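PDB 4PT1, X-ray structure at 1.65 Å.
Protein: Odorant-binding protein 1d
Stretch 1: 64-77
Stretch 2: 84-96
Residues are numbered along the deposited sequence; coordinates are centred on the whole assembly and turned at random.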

# COMPACT_ATOMS: atom_id res chain seq x y z
N ASP A 64 14.36 7.76 -0.15
CA ASP A 64 15.42 6.93 0.44
C ASP A 64 14.95 6.08 1.61
O ASP A 64 15.75 5.50 2.34
CB ASP A 64 16.64 7.79 0.82
CG ASP A 64 16.41 8.68 2.03
OD1 ASP A 64 15.27 9.12 2.26
OD2 ASP A 64 17.41 8.96 2.73
N GLY A 65 13.63 5.98 1.78
CA GLY A 65 13.04 4.99 2.63
C GLY A 65 12.80 5.42 4.08
O GLY A 65 12.82 4.57 4.94
N VAL A 66 12.52 6.70 4.33
CA VAL A 66 12.17 7.18 5.69
C VAL A 66 10.63 7.23 5.83
O VAL A 66 9.97 7.99 5.13
CB VAL A 66 12.75 8.58 5.98
CG1 VAL A 66 12.42 9.04 7.41
CG2 VAL A 66 14.26 8.57 5.77
N PHE A 67 10.09 6.41 6.73
CA PHE A 67 8.64 6.37 7.01
C PHE A 67 8.13 7.64 7.70
O PHE A 67 8.76 8.13 8.64
CB PHE A 67 8.31 5.12 7.84
CG PHE A 67 6.85 4.95 8.14
CD1 PHE A 67 5.96 4.57 7.15
CD2 PHE A 67 6.36 5.18 9.42
CE1 PHE A 67 4.62 4.40 7.43
CE2 PHE A 67 5.03 5.01 9.71
CZ PHE A 67 4.15 4.63 8.72
N VAL A 68 7.00 8.17 7.24
CA VAL A 68 6.41 9.39 7.79
C VAL A 68 4.99 9.10 8.34
O VAL A 68 4.00 9.09 7.61
CB VAL A 68 6.40 10.53 6.76
CG1 VAL A 68 5.91 11.83 7.39
CG2 VAL A 68 7.79 10.75 6.17
N LEU A 69 4.91 8.89 9.65
CA LEU A 69 3.68 8.43 10.32
C LEU A 69 2.47 9.32 10.09
O LEU A 69 1.40 8.82 9.83
CB LEU A 69 3.92 8.30 11.82
CG LEU A 69 2.74 7.94 12.74
CD1 LEU A 69 2.14 6.58 12.39
CD2 LEU A 69 3.21 7.96 14.19
N GLU A 70 2.63 10.63 10.19
CA GLU A 70 1.51 11.56 10.11
C GLU A 70 0.85 11.47 8.74
O GLU A 70 -0.38 11.51 8.62
CB GLU A 70 1.99 13.01 10.38
N GLU A 71 1.67 11.31 7.71
CA GLU A 71 1.15 11.18 6.35
C GLU A 71 0.44 9.86 6.15
O GLU A 71 -0.57 9.82 5.46
CB GLU A 71 2.27 11.35 5.33
CG GLU A 71 2.89 12.74 5.35
CD GLU A 71 2.08 13.81 4.66
OE1 GLU A 71 1.00 13.54 4.08
OE2 GLU A 71 2.54 14.98 4.69
N GLU A 72 0.94 8.80 6.74
CA GLU A 72 0.31 7.50 6.56
C GLU A 72 -1.04 7.44 7.26
O GLU A 72 -1.99 6.86 6.73
CB GLU A 72 1.22 6.36 7.02
CG GLU A 72 0.77 4.96 6.62
CD GLU A 72 0.96 4.62 5.14
OE1 GLU A 72 0.89 5.49 4.24
OE2 GLU A 72 1.16 3.43 4.86
N LEU A 73 -1.14 8.07 8.44
CA LEU A 73 -2.41 8.13 9.16
C LEU A 73 -3.42 8.88 8.33
O LEU A 73 -4.58 8.48 8.24
CB LEU A 73 -2.25 8.76 10.54
CG LEU A 73 -1.39 7.99 11.55
CD1 LEU A 73 -1.09 8.82 12.77
CD2 LEU A 73 -1.99 6.65 11.96
N GLU A 74 -3.00 9.97 7.70
CA GLU A 74 -3.89 10.67 6.77
C GLU A 74 -4.29 9.80 5.57
O GLU A 74 -5.42 9.92 5.06
CB GLU A 74 -3.25 11.97 6.27
CG GLU A 74 -3.21 13.07 7.31
CD GLU A 74 -2.64 14.36 6.75
OE1 GLU A 74 -3.25 14.92 5.80
OE2 GLU A 74 -1.58 14.82 7.24
N ASN A 75 -3.39 8.92 5.13
CA ASN A 75 -3.66 8.01 3.99
C ASN A 75 -4.71 6.93 4.26
O ASN A 75 -5.23 6.32 3.33
CB ASN A 75 -2.37 7.32 3.50
CG ASN A 75 -1.45 8.28 2.80
OD1 ASN A 75 -1.89 9.30 2.30
ND2 ASN A 75 -0.13 7.97 2.78
N VAL A 76 -5.01 6.67 5.53
CA VAL A 76 -6.04 5.66 5.87
C VAL A 76 -7.41 6.16 5.39
O VAL A 76 -7.77 7.29 5.70
CB VAL A 76 -6.11 5.40 7.38
CG1 VAL A 76 -7.24 4.42 7.70
CG2 VAL A 76 -4.77 4.90 7.90
N PRO A 77 -8.15 5.34 4.61
CA PRO A 77 -9.46 5.75 4.11
C PRO A 77 -10.38 6.10 5.25
O PRO A 77 -10.33 5.43 6.30
CB PRO A 77 -9.95 4.50 3.37
CG PRO A 77 -8.71 3.88 2.88
CD PRO A 77 -7.70 4.09 3.98
N GLY A 84 -7.74 1.17 10.80
CA GLY A 84 -6.54 1.44 10.01
C GLY A 84 -5.46 2.18 10.78
O GLY A 84 -4.27 1.88 10.63
N HIS A 85 -5.85 3.14 11.60
CA HIS A 85 -4.90 3.82 12.47
C HIS A 85 -4.25 2.83 13.40
O HIS A 85 -3.04 2.89 13.64
CB HIS A 85 -5.57 4.90 13.28
CG HIS A 85 -5.65 6.25 12.59
ND1 HIS A 85 -5.89 6.38 11.26
CD2 HIS A 85 -5.55 7.53 13.09
CE1 HIS A 85 -5.95 7.68 10.95
NE2 HIS A 85 -5.73 8.39 12.07
N ARG A 86 -5.04 1.91 13.93
CA ARG A 86 -4.52 0.88 14.85
C ARG A 86 -3.41 0.09 14.16
O ARG A 86 -2.32 -0.07 14.69
CB ARG A 86 -5.64 -0.05 15.33
CG ARG A 86 -5.20 -1.00 16.44
CD ARG A 86 -6.33 -1.93 16.86
NE ARG A 86 -7.55 -1.19 17.18
N VAL A 87 -3.68 -0.38 12.95
CA VAL A 87 -2.67 -1.05 12.14
C VAL A 87 -1.41 -0.22 11.86
O VAL A 87 -0.29 -0.69 12.02
CB VAL A 87 -3.30 -1.52 10.83
CG1 VAL A 87 -2.23 -1.96 9.85
CG2 VAL A 87 -4.30 -2.63 11.14
N VAL A 88 -1.58 1.04 11.46
CA VAL A 88 -0.43 1.88 11.20
C VAL A 88 0.45 2.08 12.44
O VAL A 88 1.68 2.01 12.34
CB VAL A 88 -0.84 3.25 10.60
CG1 VAL A 88 0.37 4.18 10.55
CG2 VAL A 88 -1.43 3.05 9.22
N HIS A 89 -0.18 2.31 13.59
CA HIS A 89 0.55 2.53 14.84
C HIS A 89 1.28 1.29 15.24
O HIS A 89 2.38 1.38 15.81
CB HIS A 89 -0.37 3.03 15.97
CG HIS A 89 -0.70 4.51 15.87
ND1 HIS A 89 0.21 5.47 16.13
CD2 HIS A 89 -1.88 5.16 15.57
CE1 HIS A 89 -0.35 6.68 15.97
NE2 HIS A 89 -1.64 6.49 15.62
N SER A 90 0.73 0.12 14.90
CA SER A 90 1.38 -1.14 15.27
C SER A 90 2.61 -1.46 14.40
O SER A 90 3.44 -2.31 14.77
CB SER A 90 0.37 -2.30 15.28
OG SER A 90 -0.01 -2.72 13.98
N CYS A 91 2.76 -0.76 13.27
CA CYS A 91 3.77 -1.07 12.25
C CYS A 91 4.73 0.09 11.98
O CYS A 91 5.52 0.06 11.02
CB CYS A 91 3.04 -1.48 10.96
SG CYS A 91 2.13 -3.03 11.14
N LYS A 92 4.68 1.11 12.83
CA LYS A 92 5.37 2.37 12.59
C LYS A 92 6.89 2.34 12.86
O LYS A 92 7.58 3.33 12.57
CB LYS A 92 4.73 3.51 13.39
CG LYS A 92 4.76 3.35 14.91
CD LYS A 92 4.02 4.50 15.57
CE LYS A 92 3.62 4.21 17.00
NZ LYS A 92 2.76 5.31 17.51
N HIS A 93 7.39 1.23 13.39
CA HIS A 93 8.83 1.06 13.70
C HIS A 93 9.55 0.11 12.78
O HIS A 93 10.70 -0.27 13.05
CB HIS A 93 9.00 0.61 15.15
CG HIS A 93 8.47 1.59 16.16
ND1 HIS A 93 8.81 2.89 16.16
CD2 HIS A 93 7.61 1.41 17.24
CE1 HIS A 93 8.18 3.51 17.17
NE2 HIS A 93 7.44 2.61 17.83
N ILE A 94 8.91 -0.30 11.69
CA ILE A 94 9.49 -1.19 10.71
C ILE A 94 10.42 -0.34 9.83
O ILE A 94 10.07 0.78 9.43
CB ILE A 94 8.41 -1.89 9.83
CG1 ILE A 94 7.46 -2.73 10.70
CG2 ILE A 94 9.04 -2.79 8.77
CD1 ILE A 94 8.08 -4.03 11.19
N ASN A 95 11.61 -0.88 9.59
CA ASN A 95 12.63 -0.22 8.76
C ASN A 95 13.59 -1.32 8.32
O ASN A 95 14.21 -1.93 9.16
CB ASN A 95 13.36 0.87 9.57
CG ASN A 95 13.01 2.28 9.10
ND2 ASN A 95 13.41 2.63 7.87
N HIS A 96 13.67 -1.61 7.02
CA HIS A 96 14.53 -2.69 6.51
C HIS A 96 15.81 -2.13 5.92
O HIS A 96 16.06 -0.94 6.03
CB HIS A 96 13.77 -3.59 5.52
CG HIS A 96 13.09 -4.78 6.18
ND1 HIS A 96 11.85 -4.70 6.73
CD2 HIS A 96 13.52 -6.10 6.36
CE1 HIS A 96 11.52 -5.89 7.25
NE2 HIS A 96 12.54 -6.76 7.02

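Helices 69-75 and 84-90 pack in a nearly antiparallel fashion, with an angle of 154° between their directions and a closest axial approach of 9.5 Å. No hydrogen bond links the two stretches among the atoms modelled, and the contact rests largely on side-chain packing, with some backbone atoms taking part.

V88 is its hub. Its CA-to-CB bond points toward the first stretch, and the t rotamer (chi1 171°) spreads both methyls into that surface. V88 CG1 lies 3.5 Å from L69 CD1 and 3.7 Å from L73 CD2, and it meets the edge of the F67 ring at 4.2 Å from CZ. V88 CG2 approaches V76 CG2 at 4.0 Å and the aliphatic E72 CG at 3.9 Å. The carboxylate of E72 is engaged otherwise: its OE1 accepts a hydrogen bond from N75 ND2 (3.1 Å), nearly linear at 174°.

The CA-to-CB bond of L73 points sideways to the second stretch, yet in its m,t rotamer it places CD2 over one face of the H85 imidazole, 3.8 Å from the ring centroid and 13° off the normal, a CH-pi contact. L73 CD2 also lies 3.7 Å from H89 NE2. H85 also starts sideways, but with chi1 at -87° its ring comes nearer, bringing CE1 to 3.1 Å from the L73 carbonyl O.

Where V76 meets G84, the chains come close: V76 CG1 lies 3.8 Å from G84 CA, and a CB on G84 would fall 2.4 Å from that methyl, a clash.

Toward the other end, K92 has chi1 at 61° (p) followed by three t torsions. The extended chain brings K92 CD to 3.8 Å from L69 CD2 and allows K92 NZ to donate a hydrogen bond to H89 ND1 (2.9 Å), tying together two side chains that both border L69. The CA-to-CB bond of F67 points toward the second stretch, and with chi1 t (-178°) its ring atom CD2 lies 3.9 Å from K92 O.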